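Local coordinates for 1-pyrroline-5-carboxylate dehydrogenase (Thermus thermophilus, PDB 1UZB), which catalyses the oxidation of glutamate semialdehyde, the open form of 1-pyrroline-5-carboxylate, to glutamate, probably with NAD+ as the electron acceptor, at residues E117-Y122 with V213-K218; T405-K410 with V422-R427. All coordinates share one frame; numbering follows the deposited sequence.

Interaction 1. Residues E117-Y122 with V213-K218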
loop_
_atom_site.group_PDB
_atom_site.type_symbol
_atom_site.label_atom_id
_atom_site.label_comp_id
_atom_site.label_asym_id
_atom_site.label_seq_id
_atom_site.Cartn_x
_atom_site.Cartn_y
_atom_site.Cartn_z
ATOM N N GLU A 117 34.386 -16.003 -17.383
ATOM C CA GLU A 117 34.166 -15.683 -18.788
ATOM C C GLU A 117 35.223 -16.371 -19.650
ATOM O O GLU A 117 34.902 -16.983 -20.668
ATOM C CB GLU A 117 34.230 -14.169 -19.012
ATOM C CG GLU A 117 33.155 -13.375 -18.278
ATOM C CD GLU A 117 33.376 -11.879 -18.371
ATOM O OE1 GLU A 117 34.461 -11.468 -18.832
ATOM O OE2 GLU A 117 32.470 -11.113 -17.975
ATOM N N ALA A 118 36.484 -16.278 -19.228
ATOM C CA ALA A 118 37.586 -16.892 -19.960
ATOM C C ALA A 118 37.422 -18.405 -20.032
ATOM O O ALA A 118 37.776 -19.031 -21.034
ATOM C CB ALA A 118 38.910 -16.540 -19.297
ATOM N N THR A 119 36.884 -18.995 -18.970
ATOM C CA THR A 119 36.686 -20.436 -18.944
ATOM C C THR A 119 35.612 -20.815 -19.964
ATOM O O THR A 119 35.708 -21.851 -20.618
ATOM C CB THR A 119 36.295 -20.928 -17.535
ATOM O OG1 THR A 119 37.295 -20.512 -16.596
ATOM C CG2 THR A 119 36.204 -22.447 -17.506
ATOM N N LEU A 120 34.597 -19.969 -20.112
ATOM C CA LEU A 120 33.536 -20.217 -21.090
ATOM C C LEU A 120 34.091 -20.118 -22.508
ATOM O O LEU A 120 33.721 -20.893 -23.391
ATOM C CB LEU A 120 32.404 -19.200 -20.926
ATOM C CG LEU A 120 31.479 -19.393 -19.725
ATOM C CD1 LEU A 120 30.540 -18.204 -19.624
ATOM C CD2 LEU A 120 30.689 -20.687 -19.876
ATOM N N VAL A 121 34.965 -19.140 -22.727
ATOM C CA VAL A 121 35.578 -18.950 -24.033
ATOM C C VAL A 121 36.282 -20.234 -24.466
ATOM O O VAL A 121 36.060 -20.736 -25.570
ATOM C CB VAL A 121 36.609 -17.792 -23.992
ATOM C CG1 VAL A 121 37.418 -17.760 -25.281
ATOM C CG2 VAL A 121 35.890 -16.462 -23.786
ATOM N N TYR A 122 37.119 -20.771 -23.584
ATOM C CA TYR A 122 37.869 -21.983 -23.889
ATOM C C TYR A 122 37.103 -23.297 -23.830
ATOM O O TYR A 122 37.335 -24.171 -24.667
ATOM C CB TYR A 122 39.099 -22.085 -22.979
ATOM C CG TYR A 122 40.182 -21.088 -23.319
ATOM C CD1 TYR A 122 40.587 -20.124 -22.397
ATOM C CD2 TYR A 122 40.788 -21.096 -24.576
ATOM C CE1 TYR A 122 41.570 -19.192 -22.720
ATOM C CE2 TYR A 122 41.768 -20.170 -24.908
ATOM C CZ TYR A 122 42.153 -19.223 -23.975
ATOM O OH TYR A 122 43.122 -18.303 -24.305
ATOM N N VAL A 213 31.764 -29.364 -17.937
ATOM C CA VAL A 213 32.026 -29.795 -16.567
ATOM C C VAL A 213 33.048 -28.934 -15.812
ATOM O O VAL A 213 32.963 -28.794 -14.592
ATOM C CB VAL A 213 32.504 -31.267 -16.525
ATOM C CG1 VAL A 213 31.396 -32.181 -17.012
ATOM C CG2 VAL A 213 33.754 -31.440 -17.377
ATOM N N VAL A 214 34.009 -28.350 -16.522
ATOM C CA VAL A 214 35.013 -27.537 -15.844
ATOM C C VAL A 214 34.442 -26.250 -15.266
ATOM O O VAL A 214 34.697 -25.918 -14.109
ATOM C CB VAL A 214 36.193 -27.182 -16.778
ATOM C CG1 VAL A 214 37.144 -26.219 -16.077
ATOM C CG2 VAL A 214 36.939 -28.449 -17.169
ATOM N N VAL A 215 33.670 -25.518 -16.059
ATOM C CA VAL A 215 33.106 -24.281 -15.544
ATOM C C VAL A 215 32.088 -24.570 -14.435
ATOM O O VAL A 215 31.900 -23.755 -13.530
ATOM C CB VAL A 215 32.470 -23.429 -16.665
ATOM C CG1 VAL A 215 31.142 -24.021 -17.102
ATOM C CG2 VAL A 215 32.315 -21.996 -16.183
ATOM N N GLY A 216 31.442 -25.731 -14.501
ATOM C CA GLY A 216 30.496 -26.101 -13.465
ATOM C C GLY A 216 31.245 -26.307 -12.156
ATOM O O GLY A 216 30.763 -25.946 -11.078
ATOM N N ALA A 217 32.434 -26.893 -12.250
ATOM C CA ALA A 217 33.252 -27.118 -11.069
ATOM C C ALA A 217 33.661 -25.777 -10.461
ATOM O O ALA A 217 33.668 -25.621 -9.243
ATOM C CB ALA A 217 34.489 -27.931 -11.429
ATOM N N LYS A 218 33.993 -24.806 -11.310
ATOM C CA LYS A 218 34.389 -23.493 -10.816
ATOM C C LYS A 218 33.227 -22.802 -10.113
ATOM O O LYS A 218 33.432 -22.057 -9.154
ATOM C CB LYS A 218 34.933 -22.624 -11.955
ATOM C CG LYS A 218 36.259 -23.126 -12.499
ATOM C CD LYS A 218 36.885 -22.135 -13.468
ATOM C CE LYS A 218 38.252 -22.613 -13.930
ATOM N NZ LYS A 218 38.957 -21.568 -14.716
#

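Interaction 2. Residues T405-K410 with V422-R427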
loop_
_atom_site.group_PDB
_atom_site.type_symbol
_atom_site.label_atom_id
_atom_site.label_comp_id
_atom_site.label_asym_id
_atom_site.label_seq_id
_atom_site.Cartn_x
_atom_site.Cartn_y
_atom_site.Cartn_z
ATOM N N THR A 405 16.767 -20.183 -48.263
ATOM C CA THR A 405 15.598 -19.355 -48.514
ATOM C C THR A 405 14.530 -20.129 -49.286
ATOM O O THR A 405 14.765 -21.262 -49.718
ATOM C CB THR A 405 15.969 -18.044 -49.243
ATOM O OG1 THR A 405 14.852 -17.150 -49.188
ATOM C CG2 THR A 405 16.353 -18.304 -50.691
ATOM N N GLU A 406 13.359 -19.515 -49.444
ATOM C CA GLU A 406 12.218 -20.147 -50.111
ATOM C C GLU A 406 11.958 -21.500 -49.442
ATOM O O GLU A 406 11.602 -22.484 -50.092
ATOM C CB GLU A 406 12.485 -20.339 -51.611
ATOM C CG GLU A 406 12.645 -19.044 -52.424
ATOM C CD GLU A 406 11.362 -18.226 -52.559
ATOM O OE1 GLU A 406 10.264 -18.756 -52.292
ATOM O OE2 GLU A 406 11.455 -17.043 -52.956
ATOM N N VAL A 407 12.126 -21.535 -48.125
ATOM C CA VAL A 407 11.927 -22.760 -47.366
ATOM C C VAL A 407 10.453 -23.031 -47.073
ATOM O O VAL A 407 9.735 -22.150 -46.598
ATOM C CB VAL A 407 12.682 -22.705 -46.019
ATOM C CG1 VAL A 407 12.499 -24.014 -45.271
ATOM C CG2 VAL A 407 14.156 -22.425 -46.256
ATOM N N PRO A 408 9.977 -24.250 -47.376
ATOM C CA PRO A 408 8.571 -24.573 -47.106
ATOM C C PRO A 408 8.356 -24.576 -45.595
ATOM O O PRO A 408 9.183 -25.102 -44.849
ATOM C CB PRO A 408 8.416 -25.968 -47.707
ATOM C CG PRO A 408 9.397 -25.956 -48.836
ATOM C CD PRO A 408 10.603 -25.290 -48.208
ATOM N N PRO A 409 7.241 -23.996 -45.124
ATOM C CA PRO A 409 6.963 -23.952 -43.684
ATOM C C PRO A 409 7.038 -25.294 -42.957
ATOM O O PRO A 409 7.411 -25.346 -41.789
ATOM C CB PRO A 409 5.567 -23.340 -43.621
ATOM C CG PRO A 409 5.548 -22.428 -44.806
ATOM C CD PRO A 409 6.197 -23.280 -45.880
ATOM N N LYS A 410 6.686 -26.378 -43.644
ATOM C CA LYS A 410 6.705 -27.695 -43.019
ATOM C C LYS A 410 7.954 -28.528 -43.294
ATOM O O LYS A 410 8.009 -29.710 -42.949
ATOM C CB LYS A 410 5.446 -28.472 -43.418
ATOM C CG LYS A 410 4.158 -27.822 -42.918
ATOM C CD LYS A 410 2.933 -28.656 -43.250
ATOM C CE LYS A 410 1.657 -27.970 -42.784
ATOM N NZ LYS A 410 1.633 -27.754 -41.310
ATOM N N VAL A 422 22.319 -21.889 -38.620
ATOM C CA VAL A 422 21.516 -22.148 -39.811
ATOM C C VAL A 422 20.174 -21.425 -39.750
ATOM O O VAL A 422 19.326 -21.729 -38.908
ATOM C CB VAL A 422 21.254 -23.659 -39.983
ATOM C CG1 VAL A 422 20.444 -23.902 -41.241
ATOM C CG2 VAL A 422 22.576 -24.412 -40.047
ATOM N N LEU A 423 19.988 -20.475 -40.661
ATOM C CA LEU A 423 18.764 -19.690 -40.731
ATOM C C LEU A 423 17.910 -20.089 -41.926
ATOM O O LEU A 423 18.410 -20.159 -43.054
ATOM C CB LEU A 423 19.116 -18.206 -40.840
ATOM C CG LEU A 423 17.954 -17.221 -40.913
ATOM C CD1 LEU A 423 17.158 -17.265 -39.620
ATOM C CD2 LEU A 423 18.501 -15.824 -41.157
ATOM N N SER A 424 16.625 -20.336 -41.676
ATOM C CA SER A 424 15.677 -20.711 -42.728
ATOM C C SER A 424 14.743 -19.536 -43.002
ATOM O O SER A 424 14.028 -19.082 -42.107
ATOM C CB SER A 424 14.854 -21.928 -42.295
ATOM O OG SER A 424 15.665 -23.086 -42.173
ATOM N N VAL A 425 14.748 -19.052 -44.240
ATOM C CA VAL A 425 13.917 -17.918 -44.623
ATOM C C VAL A 425 12.670 -18.389 -45.353
ATOM O O VAL A 425 12.746 -19.126 -46.343
ATOM C CB VAL A 425 14.705 -16.940 -45.516
ATOM C CG1 VAL A 425 13.878 -15.696 -45.795
ATOM C CG2 VAL A 425 16.014 -16.566 -44.830
ATOM N N ILE A 426 11.525 -17.949 -44.846
ATOM C CA ILE A 426 10.219 -18.316 -45.377
ATOM C C ILE A 426 9.515 -17.071 -45.906
ATOM O O ILE A 426 9.409 -16.067 -45.207
ATOM C CB ILE A 426 9.370 -18.966 -44.259
ATOM C CG1 ILE A 426 10.145 -20.134 -43.640
ATOM C CG2 ILE A 426 8.033 -19.431 -44.813
ATOM C CD1 ILE A 426 9.569 -20.646 -42.329
ATOM N N ARG A 427 9.044 -17.140 -47.145
ATOM C CA ARG A 427 8.358 -16.021 -47.776
ATOM C C ARG A 427 6.847 -16.220 -47.704
ATOM O O ARG A 427 6.332 -17.251 -48.134
ATOM C CB ARG A 427 8.809 -15.909 -49.237
ATOM C CG ARG A 427 8.157 -14.784 -50.026
ATOM C CD ARG A 427 8.901 -14.537 -51.332
ATOM N NE ARG A 427 8.841 -15.688 -52.231
ATOM C CZ ARG A 427 7.818 -15.963 -53.034
ATOM N NH1 ARG A 427 7.855 -17.035 -53.814
ATOM N NH2 ARG A 427 6.763 -15.160 -53.071
HETATM O O HOH W 1 9.083 -19.934 -48.235
#

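Interaction 1. Residues E117-Y122 with V213-K218
Thr119 and Lys218 meet tip to tip between two buried helices. The pair runs nearly antiparallel, with the segment axes 9.7 Å apart at closest approach and 167° between their directions. Helix 213-226 is the connecting helix of a beta-alpha-beta crossover between the parallel strands 203-207 and 233-235. This is consistent with the Rossmann-like coenzyme-binding domain of aldehyde dehydrogenases. Helix 113-124 packs along it.

Thr119 carries most of the contact. Its CB points at the other helix and lies 3.9 Å from Lys218 NZ. There the side chain divides. OG1 accepts a hydrogen bond from Lys218 NZ at 2.7 Å. With chi1 at -56°, OG1 sits beside the backbone N of its own residue, where it also bonds to the carbonyl O of Glu115, one turn earlier. The buried hydroxyl thus accepts from Lys218 and donates to Glu115. The other branch, CG2, is apolar and touches two valines. It lies 4.0 Å from Val215 CB and 4.1 Å from Val214 CG1.

Lys218 reaches across with its chain extended beyond CG. Its CD and CE pass alongside the threonine hydroxyl before NZ bonds to it. The ammonium also forms a salt bridge with Glu33, which probably balances much of its charge; an ion pair to Glu115 is long and weak. With a methionine in place of Lys218 the ammonium is gone, and Glu33 would probably be left without its charged mate and the Thr119 hydroxyl without a bond across the contact.

Glu123, further along helix 113-124, accepts hydrogen bonds from the backbone N atoms of Val214 and Val215. This ties the start of helix 213-226 to its neighbour. Beside the polar link, Pro186 touches both Leu120 and Val215. Leu120 CD2 lies 4.2 Å from Val215 CG2.

Interaction 2. Residues T405-K410 with V422-R427
Glu406 and Arg427 form a salt bridge beside a backbone bond that joins the loop after strand 402-405 to strand 422-428. Strands 402-405 and 422-428 are parallel neighbours in the seven-stranded sheet of what is probably the catalytic domain. Arg427 NE donates to Glu406 OE2 at 3.0 Å with an angle of 155° at the hydrogen. The donor comes from the syn side, somewhat out of the carboxylate plane. The two bonds to OE1, from NE and NH1, are weak. Nearby, Val407 N donates to Val425 O at 3.1 Å, almost straight. One water links the segments as well: it donates to Val407 O and accepts from Arg427 N.

Van der Waals contacts flank the bonds. Pro409 CG lies 3.9 Å from Ile426 CG2, and Val407 CG2 is 4.1 Å from Ser424 CB. Val425 CB packs against Thr405 OG1 at 3.7 Å.

A second shell positions these groups. Arg427 NH2 bonds to Gln332, and Thr405 OG1 bonds to Tyr335. Ser424 OG bonds to the carbonyl O of Ile413. The bend of Glu406 at chi2 (-68°) turns the carboxylate back to the arginine, although its CB points away from the strand.

The carboxylate and guanidinium planes stand 61° apart. The pair is thus no flat two-pronged bridge, and its directional hold rests mainly on the single NE to OE2 bond.

Interactions 1 and 2 lie in different parts of one aldehyde dehydrogenase chain. Their centres are 35 Å apart, and their nearest atoms are about 19 Å apart. They come in series along the chain: interaction 1 is complete before interaction 2 begins. Interaction 1 joins helices 113-124 and 213-226, next to the sheet that includes the parallel strands 203-207 and 233-235. Interaction 2 belongs to the separate seven-stranded sheet. They share no helix, strand or sheet. In the family fold these two regions probably correspond to the coenzyme-binding and catalytic domains, so each contact probably lies within a single domain.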